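Local coordinates for universal stress protein MT1672 (Mycobacterium tuberculosis, PDB 1TQ8), which is of unknown function but belongs to the universal stress protein A family, many of whose members bind nucleotides, and may do the same, at the interface of chains A and B and the interface of chains A and C. Sequence-based numbering; all coordinates share one arbitrary frame. Chains: chain A/B/C, hypothetical protein Rv1636.

Contact 1: the interface of chains A and B. Residues chain A 23, 50-52, 103, 111, 125; chain B 133.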
loop_
_atom_site.group_PDB
_atom_site.type_symbol
_atom_site.label_atom_id
_atom_site.label_comp_id
_atom_site.label_asym_id
_atom_site.label_seq_id
_atom_site.Cartn_x
_atom_site.Cartn_y
_atom_site.Cartn_z
ATOM N N GLY A 23 -8.968 10.893 12.185
ATOM C CA GLY A 23 -9.324 11.756 11.071
ATOM C C GLY A 23 -10.743 11.503 10.614
ATOM O O GLY A 23 -11.220 10.372 10.662
ATOM N N ALA A 50 -9.277 15.374 13.687
ATOM C CA ALA A 50 -8.793 16.122 12.532
ATOM C C ALA A 50 -9.607 15.907 11.270
ATOM O O ALA A 50 -10.216 14.851 11.078
ATOM C CB ALA A 50 -7.321 15.759 12.254
ATOM N N SER A 51 -9.600 16.922 10.412
ATOM C CA SER A 51 -10.294 16.864 9.134
ATOM C C SER A 51 -9.520 17.690 8.120
ATOM O O SER A 51 -9.097 18.812 8.406
ATOM C CB SER A 51 -11.711 17.406 9.257
ATOM O OG SER A 51 -12.428 17.192 8.057
ATOM N N ALA A 52 -9.331 17.132 6.933
ATOM C CA ALA A 52 -8.591 17.824 5.892
ATOM C C ALA A 52 -9.431 18.919 5.275
ATOM O O ALA A 52 -10.603 18.718 4.956
ATOM C CB ALA A 52 -8.155 16.839 4.820
ATOM N N ILE A 103 -6.874 20.181 9.153
ATOM C CA ILE A 103 -5.611 19.754 8.544
ATOM C C ILE A 103 -5.507 20.489 7.216
ATOM O O ILE A 103 -6.434 20.487 6.407
ATOM C CB ILE A 103 -5.592 18.237 8.284
ATOM C CG1 ILE A 103 -5.251 17.489 9.573
ATOM C CG2 ILE A 103 -4.597 17.897 7.201
ATOM C CD1 ILE A 103 -3.824 17.609 9.983
ATOM N N LEU A 111 -0.584 15.395 8.988
ATOM C CA LEU A 111 -0.871 14.447 10.061
ATOM C C LEU A 111 0.407 14.024 10.803
ATOM O O LEU A 111 0.418 13.929 12.030
ATOM C CB LEU A 111 -1.608 13.222 9.513
ATOM C CG LEU A 111 -2.071 12.192 10.549
ATOM C CD1 LEU A 111 -3.087 12.846 11.475
ATOM C CD2 LEU A 111 -2.684 10.955 9.857
ATOM N N VAL A 125 -8.205 6.035 11.575
ATOM C CA VAL A 125 -8.972 6.478 10.417
ATOM C C VAL A 125 -9.993 5.425 10.046
ATOM O O VAL A 125 -9.832 4.249 10.358
ATOM C CB VAL A 125 -8.089 6.753 9.172
ATOM C CG1 VAL A 125 -7.106 7.885 9.472
ATOM C CG2 VAL A 125 -7.341 5.486 8.751
ATOM N N ILE B 133 -7.879 12.708 4.703
ATOM C CA ILE B 133 -6.835 12.112 5.531
ATOM C C ILE B 133 -6.808 10.589 5.355
ATOM O O ILE B 133 -5.762 9.994 5.109
ATOM C CB ILE B 133 -7.047 12.408 7.036
ATOM C CG1 ILE B 133 -6.955 13.909 7.298
ATOM C CG2 ILE B 133 -5.995 11.662 7.860
ATOM C CD1 ILE B 133 -7.313 14.302 8.702
HETATM O O HOH W 1 -10.366 14.357 5.998
#
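B:Ile133 opens helix 133-137 with helical backbone torsions (phi -55°, psi -51°) and meets A:Gly23 and A:Ala50 to A:Ala52, whose backbones are extended at the ends of strands 19-23 and 46-52. The isoleucine is the wedge of this patch in the crystal assembly, whose A-B pairing may or may not be the one in solution; 95 Å² of its surface is hidden by chain A, while each chain A residue given contributes only a small share. Its CG1 lies beside the backbone N, and CD1 continues in an extended line from CA (chi2 173°), which makes the delta-methyl the leading tip. That tip enters a groove with backbone on one flank: B:Ile133 CD1 is 3.8 Å from the carbonyl O of A:Ala50. The same methyl also touches A:Ala50 CB and, at slightly longer range, A:Gly23 CA. A:Ile103 comes at about a right angle to the incoming side chain and offers its CG1 methylene to B:Ile133 CD1 at 3.9 Å. Further back, B:Ile133 CG1 rests against the methyl CB of A:Ala52 at 4.0 Å. On the other branch, B:Ile133 CG2 touches A:Leu111 CD2 at 3.9 Å; these two side chains also cross roughly perpendicularly. Water adds a polar link: the backbone N of A:Ala52 lies 3.1 Å from water 1, and the N of B:Ile133, in the first turn of its helix, is bridged to the same water. Both N-H groups aim almost straight at the water oxygen. In the fold, A:Gly23, A:Ala52 and A:Ile103 are the last residues of their strands and A:Val125 is the last but one, with A:Leu111 on helix 107-117. The isoleucine therefore plugs into the C-terminal edge of the sheet of an alpha/beta universal stress protein fold, the edge where nucleotide-binding members of the family hold their ligand.

Contact 2: the interface of chains A and C. Residues chain A 151-153; chain C 121-123.
A parallel beta ladder joins A:Asp152 and A:Val153, at the start of strand 152-156, to C:Leu122 and C:Leu123, at the start of strand 122-126. The evidence is a pair of bridges, A:Asp152 with C:Leu122 and A:Val153 with C:Leu123, so that the sheet of one copy runs on into the strand of the other. In this family the last strand ordinarily lies parallel to the one before it; pairing between different chains suggests an exchange of the C-terminal strand, although this patch alone does not establish it. A main-chain hydrogen bond in this stretch runs from the N-H of C:Leu123 to the carbonyl O of A:Asp152, at 2.8 Å. It is close to straight at the hydrogen (161°), and the N lies almost on the line of the carbonyl bond. One step along, A:Val153 CA comes 3.5 Å from C:Leu123 O, as expected of neighbouring strands. Side chains pack on both faces of the ladder. On one face, A:Val151 and C:Leu123 cross at about a right angle: A:Val151 CG1 meets the branching carbon C:Leu123 CG at 3.8 Å, with C:Leu123 CD1 a little farther off. With chi1 of 66°, the valine places CG1 between its backbone N and carbonyl carbon and sends CG2 towards the backbone of C:Asp121 and C:Leu122, where the model is so tight that the closest approaches are doubtful. On the opposite face, C:Leu122 carries its CG anti to the backbone N (chi1 178°), which brings the CD1 methyl over the start of the A strand. There C:Leu122 CD1 lies 3.9 Å from the methylene carbon A:Asp152 CB. The same methyl also flanks the bonded carbonyl, with C:Leu122 CD1 3.4 Å from A:Asp152 O.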
loop_
_atom_site.group_PDB
_atom_site.type_symbol
_atom_site.label_atom_id
_atom_site.label_comp_id
_atom_site.label_asym_id
_atom_site.label_seq_id
_atom_site.Cartn_x
_atom_site.Cartn_y
_atom_site.Cartn_z
ATOM N N VAL A 151 -12.870 -6.247 9.626
ATOM C CA VAL A 151 -12.228 -6.135 10.926
ATOM C C VAL A 151 -11.289 -4.922 11.006
ATOM O O VAL A 151 -10.850 -4.400 9.992
ATOM C CB VAL A 151 -11.447 -7.447 11.240
ATOM C CG1 VAL A 151 -10.288 -7.608 10.269
ATOM C CG2 VAL A 151 -10.957 -7.450 12.680
ATOM N N ASP A 152 -11.000 -4.469 12.217
ATOM C CA ASP A 152 -10.109 -3.339 12.413
ATOM C C ASP A 152 -8.675 -3.861 12.398
ATOM O O ASP A 152 -8.400 -4.968 12.881
ATOM C CB ASP A 152 -10.387 -2.659 13.760
ATOM C CG ASP A 152 -11.707 -1.910 13.787
ATOM O OD1 ASP A 152 -12.431 -1.910 12.768
ATOM O OD2 ASP A 152 -12.023 -1.309 14.840
ATOM N N VAL A 153 -7.765 -3.048 11.867
ATOM C CA VAL A 153 -6.358 -3.413 11.779
ATOM C C VAL A 153 -5.486 -2.425 12.540
ATOM O O VAL A 153 -5.660 -1.212 12.425
ATOM C CB VAL A 153 -5.902 -3.477 10.303
ATOM C CG1 VAL A 153 -4.395 -3.756 10.219
ATOM C CG2 VAL A 153 -6.681 -4.574 9.578
ATOM N N ASP C 121 -12.331 -9.256 16.000
ATOM C CA ASP C 121 -12.734 -7.868 15.790
ATOM C C ASP C 121 -11.517 -6.923 15.716
ATOM O O ASP C 121 -11.670 -5.708 15.618
ATOM C CB ASP C 121 -13.714 -7.406 16.888
ATOM C CG ASP C 121 -13.202 -7.677 18.301
ATOM O OD1 ASP C 121 -11.985 -7.914 18.460
ATOM O OD2 ASP C 121 -14.016 -7.640 19.258
ATOM N N LEU C 122 -10.315 -7.491 15.741
ATOM C CA LEU C 122 -9.092 -6.703 15.664
ATOM C C LEU C 122 -7.864 -7.535 15.275
ATOM O O LEU C 122 -7.625 -8.596 15.854
ATOM C CB LEU C 122 -8.818 -6.014 17.008
ATOM C CG LEU C 122 -7.520 -5.191 17.076
ATOM C CD1 LEU C 122 -7.589 -4.095 16.037
ATOM C CD2 LEU C 122 -7.328 -4.594 18.458
ATOM N N LEU C 123 -7.096 -7.066 14.288
ATOM C CA LEU C 123 -5.871 -7.766 13.891
ATOM C C LEU C 123 -4.730 -6.825 14.249
ATOM O O LEU C 123 -4.840 -5.610 14.077
ATOM C CB LEU C 123 -5.828 -8.062 12.390
ATOM C CG LEU C 123 -6.981 -8.825 11.737
ATOM C CD1 LEU C 123 -6.589 -9.125 10.298
ATOM C CD2 LEU C 123 -7.284 -10.122 12.494
#

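The C-alpha centres of contact 1 and contact 2 are about 21 Å apart, and the contacts share no residue. They do share an element: strand 122-126 supplies A:Val125 to contact 1 near its end, and the copy in chain C supplies C:Leu122 and C:Leu123 to contact 2 at its beginning. Because the patches are separate, chain A can engage B and C at once; two-fold symmetry repeats each contact with the chains exchanged. The deposited four-copy assembly could thus be held by insertion of a side chain from the start of helix 133-137 and by sheet continuation; whether this tetramer forms in solution the structure alone does not show.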